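Local coordinates for protein cystathionine gamma-lyase (Saccharomyces cerevisiae, PDB 1N8P) that belongs to the pyridoxal-5'-phosphate-dependent enzymes of the Cys/Met metabolism family and binds pyridoxal-5'-phosphate in a pocket, at residues 257-269 against 298-310. Residues are numbered along the deposited sequence; the frame is centred on the assembly and turned at random.
Sequences VRQAALSANKIAE and QHRDALGGGMISF
Arg258 and Asp301 tie the edge of a helix-on-sheet packing whose centre is built from alanine and glycine, a worked example of such packing through small residues. The arginine's CB leaves the helix facing away, but with CG opposite the backbone N (chi1 -169°) and a bend at chi2 the chain brings its guanidinium back to the loop. Arg258 NH1 donates to Asp301 OD2 (3.0 Å) in a salt bridge, bent at 139° and reaching the anti side from out of the carboxylate plane; the two planes stand 77° apart. Leu303 crosses the arginine at about a right angle, and its CD2 lies over one guanidinium face and packs 3.9 Å from Ala261 CB. Beyond it the backbone itself becomes the surface: Ala261 CA points a C-H at Gly305 O, and Ala264 CB rests 3.9 Å from Gly306 CA. Ile308, on strand 307-312, turns CD1 to the helix, among Ala264 CB and Ile267 CG2, though its exact placing is less certain. The axes of segment 257-269 and strand 307-310 run in the same direction, 19° apart. The chemistry implies a division of labour: a mostly apolar interior, where a hydrogen bond with Tyr283 OH satisfies the buried Gly305 O, and charge pairing at the more exposed margin.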
ATOM      1  N   VAL A 257     -11.934 -14.284 -16.601  1.00 34.17           N
ATOM      2  CA  VAL A 257     -12.009 -14.387 -18.058  1.00 26.88           C
ATOM      3  C   VAL A 257     -12.994 -15.428 -18.575  1.00 35.83           C
ATOM      4  O   VAL A 257     -13.563 -15.287 -19.650  1.00 40.07           O
ATOM      5  CB  VAL A 257     -10.649 -14.705 -18.609  1.00 19.33           C
ATOM      6  CG1 VAL A 257     -10.752 -15.039 -20.057  1.00 30.41           C
ATOM      7  CG2 VAL A 257      -9.728 -13.516 -18.395  1.00 20.51           C
ATOM      8  N   ARG A 258     -13.190 -16.483 -17.799  1.00 40.72           N
ATOM      9  CA  ARG A 258     -14.111 -17.552 -18.173  1.00 44.47           C
ATOM     10  C   ARG A 258     -15.543 -17.032 -18.114  1.00 39.49           C
ATOM     11  O   ARG A 258     -16.364 -17.364 -18.953  1.00 45.55           O
ATOM     12  CB  ARG A 258     -13.951 -18.750 -17.204  1.00 47.61           C
ATOM     13  CG  ARG A 258     -14.659 -20.041 -17.608  1.00 39.92           C
ATOM     14  CD  ARG A 258     -13.926 -20.708 -18.740  1.00 45.34           C
ATOM     15  NE  ARG A 258     -14.661 -21.838 -19.296  1.00 51.30           N
ATOM     16  CZ  ARG A 258     -14.360 -22.419 -20.453  1.00 52.03           C
ATOM     17  NH1 ARG A 258     -13.339 -21.977 -21.177  1.00 45.15           N
ATOM     18  NH2 ARG A 258     -15.086 -23.434 -20.893  1.00 55.05           N
ATOM     19  N   GLN A 259     -15.822 -16.220 -17.105  1.00 37.08           N
ATOM     20  CA  GLN A 259     -17.142 -15.662 -16.882  1.00 34.59           C
ATOM     21  C   GLN A 259     -17.443 -14.499 -17.838  1.00 36.04           C
ATOM     22  O   GLN A 259     -18.503 -14.427 -18.448  1.00 38.24           O
ATOM     23  CB  GLN A 259     -17.215 -15.185 -15.446  1.00 29.67           C
ATOM     24  CG  GLN A 259     -18.538 -14.592 -15.058  1.00 26.47           C
ATOM     25  CD  GLN A 259     -19.585 -15.618 -15.009  1.00 29.09           C
ATOM     26  OE1 GLN A 259     -19.371 -16.690 -14.473  1.00 33.03           O
ATOM     27  NE2 GLN A 259     -20.745 -15.314 -15.563  1.00 43.16           N
ATOM     28  N   ALA A 260     -16.496 -13.588 -17.965  1.00 34.21           N
ATOM     29  CA  ALA A 260     -16.670 -12.437 -18.824  1.00 38.10           C
ATOM     30  C   ALA A 260     -16.949 -12.905 -20.248  1.00 38.97           C
ATOM     31  O   ALA A 260     -17.690 -12.274 -20.987  1.00 42.42           O
ATOM     32  CB  ALA A 260     -15.415 -11.555 -18.768  1.00 27.17           C
ATOM     33  N   ALA A 261     -16.368 -14.034 -20.619  1.00 42.37           N
ATOM     34  CA  ALA A 261     -16.544 -14.573 -21.959  1.00 41.52           C
ATOM     35  C   ALA A 261     -17.947 -15.202 -22.164  1.00 42.78           C
ATOM     36  O   ALA A 261     -18.639 -14.869 -23.134  1.00 38.55           O
ATOM     37  CB  ALA A 261     -15.410 -15.592 -22.260  1.00 31.26           C
ATOM     38  N   LEU A 262     -18.366 -16.113 -21.282  1.00 39.16           N
ATOM     39  CA  LEU A 262     -19.699 -16.704 -21.416  1.00 40.17           C
ATOM     40  C   LEU A 262     -20.697 -15.544 -21.505  1.00 40.22           C
ATOM     41  O   LEU A 262     -21.536 -15.504 -22.382  1.00 49.15           O
ATOM     42  CB  LEU A 262     -20.077 -17.578 -20.203  1.00 35.73           C
ATOM     43  CG  LEU A 262     -19.125 -18.582 -19.538  1.00 35.48           C
ATOM     44  CD1 LEU A 262     -19.995 -19.429 -18.689  1.00 39.26           C
ATOM     45  CD2 LEU A 262     -18.329 -19.461 -20.499  1.00 33.11           C
ATOM     46  N   SER A 263     -20.590 -14.582 -20.604  1.00 41.90           N
ATOM     47  CA  SER A 263     -21.504 -13.462 -20.630  1.00 42.83           C
ATOM     48  C   SER A 263     -21.530 -12.708 -21.938  1.00 42.18           C
ATOM     49  O   SER A 263     -22.597 -12.474 -22.467  1.00 44.77           O
ATOM     50  CB  SER A 263     -21.196 -12.502 -19.491  1.00 41.76           C
ATOM     51  OG  SER A 263     -21.682 -13.037 -18.274  1.00 42.39           O
ATOM     52  N   ALA A 264     -20.359 -12.329 -22.451  1.00 47.80           N
ATOM     53  CA  ALA A 264     -20.251 -11.577 -23.714  1.00 48.06           C
ATOM     54  C   ALA A 264     -20.800 -12.364 -24.890  1.00 48.09           C
ATOM     55  O   ALA A 264     -21.361 -11.797 -25.813  1.00 49.20           O
ATOM     56  CB  ALA A 264     -18.798 -11.176 -23.986  1.00 45.33           C
ATOM     57  N   ASN A 265     -20.628 -13.677 -24.850  1.00 50.90           N
ATOM     58  CA  ASN A 265     -21.146 -14.528 -25.893  1.00 49.11           C
ATOM     59  C   ASN A 265     -22.661 -14.498 -25.804  1.00 49.97           C
ATOM     60  O   ASN A 265     -23.320 -14.265 -26.804  1.00 53.09           O
ATOM     61  CB  ASN A 265     -20.641 -15.957 -25.719  1.00 49.21           C
ATOM     62  CG  ASN A 265     -21.289 -16.925 -26.693  1.00 47.85           C
ATOM     63  OD1 ASN A 265     -22.413 -17.384 -26.477  1.00 46.41           O
ATOM     64  ND2 ASN A 265     -20.587 -17.229 -27.779  1.00 45.85           N
ATOM     65  N   LYS A 266     -23.208 -14.727 -24.610  1.00 48.05           N
ATOM     66  CA  LYS A 266     -24.653 -14.717 -24.414  1.00 48.03           C
ATOM     67  C   LYS A 266     -25.269 -13.348 -24.696  1.00 50.13           C
ATOM     68  O   LYS A 266     -26.478 -13.237 -24.927  1.00 53.29           O
ATOM     69  CB  LYS A 266     -25.021 -15.163 -22.996  1.00 49.81           C
ATOM     70  CG  LYS A 266     -25.176 -16.659 -22.819  1.00 47.30           C
ATOM     71  CD  LYS A 266     -25.651 -16.995 -21.417  1.00 56.23           C
ATOM     72  CE  LYS A 266     -26.972 -16.295 -21.098  1.00 60.79           C
ATOM     73  NZ  LYS A 266     -27.525 -16.678 -19.761  1.00 58.19           N
ATOM     74  N   ILE A 267     -24.445 -12.308 -24.678  1.00 43.30           N
ATOM     75  CA  ILE A 267     -24.925 -10.963 -24.970  1.00 47.32           C
ATOM     76  C   ILE A 267     -24.831 -10.685 -26.479  1.00 51.12           C
ATOM     77  O   ILE A 267     -25.659  -9.963 -27.040  1.00 53.14           O
ATOM     78  CB  ILE A 267     -24.119  -9.908 -24.196  1.00 39.51           C
ATOM     79  CG1 ILE A 267     -24.540  -9.926 -22.730  1.00 40.09           C
ATOM     80  CG2 ILE A 267     -24.344  -8.536 -24.781  1.00 35.46           C
ATOM     81  CD1 ILE A 267     -23.690  -9.037 -21.822  1.00 38.72           C
ATOM     82  N   ALA A 268     -23.818 -11.260 -27.128  1.00 51.26           N
ATOM     83  CA  ALA A 268     -23.622 -11.109 -28.567  1.00 44.01           C
ATOM     84  C   ALA A 268     -24.758 -11.839 -29.305  1.00 45.89           C
ATOM     85  O   ALA A 268     -25.347 -11.316 -30.248  1.00 42.56           O
ATOM     86  CB  ALA A 268     -22.296 -11.692 -28.962  1.00 38.34           C
ATOM     87  N   GLU A 269     -25.070 -13.049 -28.866  1.00 40.05           N
ATOM     88  CA  GLU A 269     -26.137 -13.783 -29.498  1.00 42.89           C
ATOM     89  C   GLU A 269     -27.398 -12.938 -29.401  1.00 44.17           C
ATOM     90  O   GLU A 269     -28.175 -12.849 -30.348  1.00 45.70           O
ATOM     91  CB  GLU A 269     -26.313 -15.161 -28.833  1.00 31.49           C
ATOM     92  CG  GLU A 269     -24.993 -15.849 -28.659  1.00 39.79           C
ATOM     93  CD  GLU A 269     -25.070 -17.330 -28.381  1.00 43.95           C
ATOM     94  OE1 GLU A 269     -25.954 -17.788 -27.626  1.00 35.63           O
ATOM     95  OE2 GLU A 269     -24.193 -18.035 -28.915  1.00 48.96           O
ATOM     96  N   GLN A 298      -7.094 -20.757 -32.402  1.00 50.79           N
ATOM     97  CA  GLN A 298      -6.247 -19.959 -31.514  1.00 43.68           C
ATOM     98  C   GLN A 298      -6.841 -19.696 -30.121  1.00 46.52           C
ATOM     99  O   GLN A 298      -6.100 -19.557 -29.141  1.00 50.18           O
ATOM    100  CB  GLN A 298      -5.885 -18.639 -32.199  1.00 36.56           C
ATOM    101  CG  GLN A 298      -4.615 -18.742 -33.002  1.00 36.14           C
ATOM    102  CD  GLN A 298      -4.350 -17.543 -33.883  1.00 43.72           C
ATOM    103  OE1 GLN A 298      -3.278 -17.443 -34.477  1.00 48.15           O
ATOM    104  NE2 GLN A 298      -5.316 -16.631 -33.984  1.00 35.22           N
ATOM    105  N   HIS A 299      -8.171 -19.654 -30.047  1.00 36.92           N
ATOM    106  CA  HIS A 299      -8.905 -19.401 -28.825  1.00 27.92           C
ATOM    107  C   HIS A 299      -9.294 -20.646 -28.043  1.00 29.68           C
ATOM    108  O   HIS A 299      -9.906 -21.544 -28.590  1.00 34.32           O
ATOM    109  CB  HIS A 299     -10.218 -18.679 -29.136  1.00 29.88           C
ATOM    110  CG  HIS A 299     -10.050 -17.324 -29.733  1.00 30.35           C
ATOM    111  ND1 HIS A 299     -10.949 -16.300 -29.508  1.00 39.15           N
ATOM    112  CD2 HIS A 299      -9.084 -16.811 -30.524  1.00 31.26           C
ATOM    113  CE1 HIS A 299     -10.535 -15.211 -30.129  1.00 41.56           C
ATOM    114  NE2 HIS A 299      -9.406 -15.493 -30.754  1.00 44.27           N
ATOM    115  N   ARG A 300      -9.005 -20.671 -26.747  1.00 32.93           N
ATOM    116  CA  ARG A 300      -9.405 -21.792 -25.905  1.00 35.42           C
ATOM    117  C   ARG A 300     -10.933 -21.976 -25.930  1.00 42.75           C
ATOM    118  O   ARG A 300     -11.700 -21.018 -25.792  1.00 41.89           O
ATOM    119  CB  ARG A 300      -8.987 -21.562 -24.462  1.00 32.48           C
ATOM    120  CG  ARG A 300      -9.497 -22.639 -23.516  1.00 32.06           C
ATOM    121  CD  ARG A 300      -9.180 -22.251 -22.080  1.00 38.19           C
ATOM    122  NE  ARG A 300      -7.762 -21.950 -21.926  1.00 28.85           N
ATOM    123  CZ  ARG A 300      -6.874 -22.821 -21.484  1.00 24.63           C
ATOM    124  NH1 ARG A 300      -7.282 -24.035 -21.153  1.00 32.92           N
ATOM    125  NH2 ARG A 300      -5.593 -22.484 -21.387  1.00 24.62           N
ATOM    126  N   ASP A 301     -11.363 -23.223 -26.104  1.00 46.52           N
ATOM    127  CA  ASP A 301     -12.774 -23.571 -26.132  1.00 39.90           C
ATOM    128  C   ASP A 301     -13.609 -22.710 -27.054  1.00 37.63           C
ATOM    129  O   ASP A 301     -14.837 -22.796 -27.067  1.00 32.99           O
ATOM    130  CB  ASP A 301     -13.328 -23.519 -24.722  1.00 38.58           C
ATOM    131  CG  ASP A 301     -12.715 -24.565 -23.840  1.00 39.12           C
ATOM    132  OD1 ASP A 301     -12.782 -25.744 -24.219  1.00 42.98           O
ATOM    133  OD2 ASP A 301     -12.164 -24.222 -22.778  1.00 43.15           O
ATOM    134  N   ALA A 302     -12.920 -21.909 -27.850  1.00 38.59           N
ATOM    135  CA  ALA A 302     -13.542 -20.996 -28.806  1.00 43.38           C
ATOM    136  C   ALA A 302     -14.223 -19.812 -28.099  1.00 44.33           C
ATOM    137  O   ALA A 302     -15.239 -19.288 -28.585  1.00 45.82           O
ATOM    138  CB  ALA A 302     -14.533 -21.749 -29.676  1.00 32.29           C
ATOM    139  N   LEU A 303     -13.657 -19.403 -26.956  1.00 39.44           N
ATOM    140  CA  LEU A 303     -14.194 -18.292 -26.182  1.00 37.39           C
ATOM    141  C   LEU A 303     -13.944 -17.014 -26.971  1.00 38.93           C
ATOM    142  O   LEU A 303     -12.838 -16.795 -27.458  1.00 39.70           O
ATOM    143  CB  LEU A 303     -13.519 -18.235 -24.808  1.00 41.78           C
ATOM    144  CG  LEU A 303     -13.803 -19.409 -23.853  1.00 39.06           C
ATOM    145  CD1 LEU A 303     -12.868 -19.387 -22.642  1.00 32.95           C
ATOM    146  CD2 LEU A 303     -15.217 -19.339 -23.417  1.00 27.81           C
ATOM    147  N   GLY A 304     -14.975 -16.184 -27.113  1.00 38.60           N
ATOM    148  CA  GLY A 304     -14.842 -14.960 -27.884  1.00 36.01           C
ATOM    149  C   GLY A 304     -14.188 -13.812 -27.162  1.00 31.41           C
ATOM    150  O   GLY A 304     -13.717 -12.858 -27.770  1.00 33.56           O
ATOM    151  N   GLY A 305     -14.155 -13.892 -25.846  1.00 39.58           N
ATOM    152  CA  GLY A 305     -13.519 -12.833 -25.074  1.00 41.84           C
ATOM    153  C   GLY A 305     -14.552 -12.077 -24.278  1.00 38.03           C
ATOM    154  O   GLY A 305     -15.639 -12.597 -24.049  1.00 43.67           O
ATOM    155  N   GLY A 306     -14.217 -10.859 -23.870  1.00 37.40           N
ATOM    156  CA  GLY A 306     -15.139 -10.040 -23.106  1.00 37.59           C
ATOM    157  C   GLY A 306     -15.509  -8.757 -23.823  1.00 35.99           C
ATOM    158  O   GLY A 306     -16.310  -7.987 -23.325  1.00 35.88           O
ATOM    159  N   MET A 307     -14.934  -8.531 -24.996  1.00 37.58           N
ATOM    160  CA  MET A 307     -15.212  -7.333 -25.779  1.00 40.17           C
ATOM    161  C   MET A 307     -16.144  -7.658 -26.945  1.00 42.61           C
ATOM    162  O   MET A 307     -15.868  -8.545 -27.764  1.00 38.55           O
ATOM    163  CB  MET A 307     -13.921  -6.745 -26.367  1.00 42.54           C
ATOM    164  CG  MET A 307     -12.745  -6.606 -25.408  1.00 44.54           C
ATOM    165  SD  MET A 307     -12.947  -5.381 -24.118  1.00 36.85           S
ATOM    166  CE  MET A 307     -12.945  -3.832 -25.075  1.00 30.02           C
ATOM    167  N   ILE A 308     -17.252  -6.933 -27.010  1.00 44.47           N
ATOM    168  CA  ILE A 308     -18.225  -7.104 -28.075  1.00 42.87           C
ATOM    169  C   ILE A 308     -18.125  -5.744 -28.735  1.00 42.05           C
ATOM    170  O   ILE A 308     -17.512  -4.849 -28.184  1.00 44.98           O
ATOM    171  CB  ILE A 308     -19.644  -7.392 -27.478  1.00 39.50           C
ATOM    172  CG1 ILE A 308     -19.617  -8.753 -26.785  1.00 36.91           C
ATOM    173  CG2 ILE A 308     -20.736  -7.380 -28.560  1.00 33.43           C
ATOM    174  CD1 ILE A 308     -20.799  -9.029 -25.923  1.00 37.75           C
ATOM    175  N   SER A 309     -18.670  -5.596 -29.924  1.00 43.51           N
ATOM    176  CA  SER A 309     -18.626  -4.323 -30.625  1.00 40.79           C
ATOM    177  C   SER A 309     -19.854  -4.437 -31.498  1.00 43.66           C
ATOM    178  O   SER A 309     -20.126  -5.507 -32.046  1.00 37.91           O
ATOM    179  CB  SER A 309     -17.348  -4.246 -31.447  1.00 46.79           C
ATOM    180  OG  SER A 309     -17.247  -3.049 -32.178  1.00 50.35           O
ATOM    181  N   PHE A 310     -20.640  -3.375 -31.598  1.00 42.69           N
ATOM    182  CA  PHE A 310     -21.837  -3.492 -32.407  1.00 49.94           C
ATOM    183  C   PHE A 310     -22.301  -2.119 -32.783  1.00 51.67           C
ATOM    184  O   PHE A 310     -21.849  -1.153 -32.185  1.00 50.11           O
ATOM    185  CB  PHE A 310     -22.925  -4.272 -31.641  1.00 48.96           C
ATOM    186  CG  PHE A 310     -23.650  -3.465 -30.612  1.00 53.42           C
ATOM    187  CD1 PHE A 310     -24.904  -2.936 -30.889  1.00 54.83           C
ATOM    188  CD2 PHE A 310     -23.070  -3.196 -29.381  1.00 48.28           C
ATOM    189  CE1 PHE A 310     -25.555  -2.156 -29.963  1.00 50.04           C
ATOM    190  CE2 PHE A 310     -23.721  -2.419 -28.459  1.00 41.51           C
ATOM    191  CZ  PHE A 310     -24.959  -1.899 -28.747  1.00 48.59           C
TER